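Long-range contact in monosaccharide ABC transporter substrate-binding protein, CUT2 family (Acidothermus cellulolyticus, PDB 4RU1), which binds myo-inositol and is probably the solute-binding component of an ABC-type importer for carbohydrates: residues A[27-32]-A[56-61]. Numbering follows the deposited sequence.
Sequences THQQPG and YSNDPD. With INS (1,2,3,4,5,6-hexahydroxy-cyclohexane), chain M.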
loop_
_atom_site.group_PDB
_atom_site.type_symbol
_atom_site.label_atom_id
_atom_site.label_comp_id
_atom_site.label_asym_id
_atom_site.label_seq_id
_atom_site.Cartn_x
_atom_site.Cartn_y
_atom_site.Cartn_z
ATOM N N THR A 27 0.515 -5.284 10.832
ATOM C CA THR A 27 0.327 -4.179 9.930
ATOM C C THR A 27 -0.355 -2.970 10.624
ATOM O O THR A 27 -0.655 -2.939 11.806
ATOM C CB THR A 27 -0.501 -4.611 8.728
ATOM O OG1 THR A 27 -1.871 -4.496 9.107
ATOM C CG2 THR A 27 -0.167 -5.987 8.259
ATOM N N HIS A 28 -0.464 -1.907 9.842
ATOM C CA HIS A 28 -1.107 -0.644 10.223
ATOM C C HIS A 28 -2.518 -0.477 9.686
ATOM O O HIS A 28 -3.022 0.626 9.730
ATOM C CB HIS A 28 -0.227 0.496 9.740
ATOM C CG HIS A 28 -0.035 0.520 8.241
ATOM N ND1 HIS A 28 1.001 -0.174 7.631
ATOM C CD2 HIS A 28 -0.694 1.150 7.254
ATOM C CE1 HIS A 28 0.963 0.038 6.342
ATOM N NE2 HIS A 28 -0.066 0.818 6.079
ATOM N N GLN A 29 -3.120 -1.584 9.182
ATOM C CA GLN A 29 -4.445 -1.623 8.571
ATOM C C GLN A 29 -5.447 -0.848 9.452
ATOM O O GLN A 29 -5.568 -1.134 10.673
ATOM C CB GLN A 29 -4.886 -3.053 8.387
ATOM C CG GLN A 29 -6.345 -3.176 8.056
ATOM C CD GLN A 29 -6.809 -4.560 7.851
ATOM O OE1 GLN A 29 -6.156 -5.521 8.226
ATOM N NE2 GLN A 29 -7.941 -4.692 7.192
ATOM N N GLN A 30 -6.103 0.127 8.843
ATOM C CA GLN A 30 -7.304 0.713 9.458
ATOM C C GLN A 30 -8.419 -0.286 9.323
ATOM O O GLN A 30 -8.659 -0.827 8.228
ATOM C CB GLN A 30 -7.681 1.971 8.721
ATOM C CG GLN A 30 -8.958 2.626 9.175
ATOM C CD GLN A 30 -8.758 3.397 10.475
ATOM O OE1 GLN A 30 -7.746 4.071 10.679
ATOM N NE2 GLN A 30 -9.714 3.286 11.364
ATOM N N PRO A 31 -9.186 -0.537 10.380
ATOM C CA PRO A 31 -10.312 -1.481 10.176
ATOM C C PRO A 31 -11.237 -1.090 9.066
ATOM O O PRO A 31 -11.517 0.124 8.892
ATOM C CB PRO A 31 -11.052 -1.431 11.527
ATOM C CG PRO A 31 -9.916 -1.179 12.499
ATOM C CD PRO A 31 -8.937 -0.229 11.804
ATOM N N GLY A 32 -11.513 -2.041 8.200
ATOM C CA GLY A 32 -12.388 -1.810 7.061
ATOM C C GLY A 32 -11.698 -1.387 5.760
ATOM O O GLY A 32 -12.371 -1.130 4.780
ATOM N N TYR A 56 -2.204 -12.889 12.265
ATOM C CA TYR A 56 -2.353 -11.542 11.706
ATOM C C TYR A 56 -2.854 -10.574 12.735
ATOM O O TYR A 56 -3.874 -10.876 13.394
ATOM C CB TYR A 56 -3.267 -11.532 10.492
ATOM C CG TYR A 56 -3.389 -10.166 9.782
ATOM C CD1 TYR A 56 -4.270 -9.244 10.250
ATOM C CD2 TYR A 56 -2.590 -9.804 8.742
ATOM C CE1 TYR A 56 -4.429 -7.981 9.677
ATOM C CE2 TYR A 56 -2.730 -8.551 8.115
ATOM C CZ TYR A 56 -3.606 -7.609 8.613
ATOM O OH TYR A 56 -3.739 -6.374 7.969
ATOM N N SER A 57 -2.168 -9.424 12.907
ATOM C CA SER A 57 -2.595 -8.385 13.824
ATOM C C SER A 57 -2.332 -7.019 13.226
ATOM O O SER A 57 -1.507 -6.813 12.302
ATOM C CB SER A 57 -1.921 -8.500 15.152
ATOM O OG SER A 57 -0.533 -8.438 15.120
ATOM N N ASN A 58 -3.103 -6.064 13.687
ATOM C CA ASN A 58 -3.027 -4.730 13.132
ATOM C C ASN A 58 -3.526 -3.634 14.030
ATOM O O ASN A 58 -4.440 -3.828 14.852
ATOM C CB ASN A 58 -3.806 -4.615 11.806
ATOM C CG ASN A 58 -5.326 -4.827 11.984
ATOM O OD1 ASN A 58 -5.732 -5.945 12.341
ATOM N ND2 ASN A 58 -6.139 -3.771 11.833
ATOM N N ASP A 59 -2.950 -2.452 13.818
ATOM C CA ASP A 59 -3.482 -1.260 14.461
ATOM C C ASP A 59 -3.012 -0.024 13.737
ATOM O O ASP A 59 -1.819 0.147 13.523
ATOM C CB ASP A 59 -3.047 -1.235 15.926
ATOM C CG ASP A 59 -4.031 -0.403 16.802
ATOM O OD1 ASP A 59 -4.146 0.822 16.571
ATOM O OD2 ASP A 59 -4.601 -0.949 17.718
ATOM N N PRO A 60 -3.962 0.895 13.432
ATOM C CA PRO A 60 -3.507 2.115 12.740
ATOM C C PRO A 60 -2.801 3.148 13.647
ATOM O O PRO A 60 -2.375 4.216 13.165
ATOM C CB PRO A 60 -4.842 2.665 12.181
ATOM C CG PRO A 60 -5.847 2.242 13.206
ATOM C CD PRO A 60 -5.416 0.826 13.556
ATOM N N ASP A 61 -2.789 2.909 14.973
ATOM C CA ASP A 61 -1.963 3.681 15.936
ATOM C C ASP A 61 -0.574 3.012 16.021
ATOM O O ASP A 61 -0.427 1.862 16.436
ATOM C CB ASP A 61 -2.704 3.688 17.306
ATOM C CG ASP A 61 -1.959 4.346 18.432
ATOM O OD1 ASP A 61 -0.736 4.479 18.439
ATOM O OD2 ASP A 61 -2.650 4.662 19.415
HETATM C C1 INS M . -2.166 1.265 -0.025
HETATM C C2 INS M . -3.436 1.902 0.518
HETATM C C3 INS M . -3.665 1.419 1.950
HETATM C C4 INS M . -2.453 1.587 2.839
HETATM C C5 INS M . -1.253 0.888 2.286
HETATM C C6 INS M . -0.932 1.302 0.875
HETATM O O1 INS M . -1.842 1.719 -1.349
HETATM O O2 INS M . -3.165 3.313 0.588
HETATM O O3 INS M . -4.756 2.213 2.458
HETATM O O4 INS M . -2.729 1.109 4.180
HETATM O O5 INS M . -0.059 1.145 3.059
HETATM O O6 INS M . 0.161 0.511 0.325
#
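With CG of Tyr56 anti to its backbone N (chi1 -176°) and the Gln29 chain extended beyond an anti CG, the phenol oxygen and the amide oxygen meet. The two side chains cross at about a right angle. Tyr56 OH donates a short hydrogen bond of 2.6 Å to Gln29 OE1, which lies at the ring edge near the ring plane. The same hydroxyl accepts from Thr27 OG1 at 2.9 Å. Thr27 OG1 in turn takes the N-H of Gln29, closing an ST turn. The relay therefore runs from Gln29 N through two hydroxyls to the amide oxygen of the same glutamine. Thr27 CG2 packs on Tyr56 CE2 at 3.6 Å. Arg40 adds a cation-pi contact to the Tyr56 ring. A phenylalanine at Tyr56 would probably leave Gln29 OE1 without this donor and Thr27 OG1 without its acceptor, with the amide freer to turn.

The backbones pair in parallel. Thr27 N binds Ser57 O, and Asp59 N binds Thr27 O. This joins the end of strand 21-27 to the edge strand 52-58. Asn58 then reaches past the strand end. Its ND2 donates to Gln29 O at 2.9 Å, nearly straight at 162°, from above the carbonyl plane. Pro60 packs against the loop, its CB 3.6 Å from Gln30 OE1 and its CD 4.1 Å from Pro31 CD.

CB of His28 points away from 56-61 overall, and the ring reaches the inositol. NE2 donates to inositol O5 at 3.0 Å and makes a longer bond to O4. ND1 is held by Thr83, and Trp36 meets the ring edge-to-face. Asp33 and Asn108 also bind the inositol. The bonds from Thr27, Tyr56 and Asn58 hold the backbone on both flanks of His28, consistent with a fixed position for its ring at the inositol in this periplasmic-binding-protein fold.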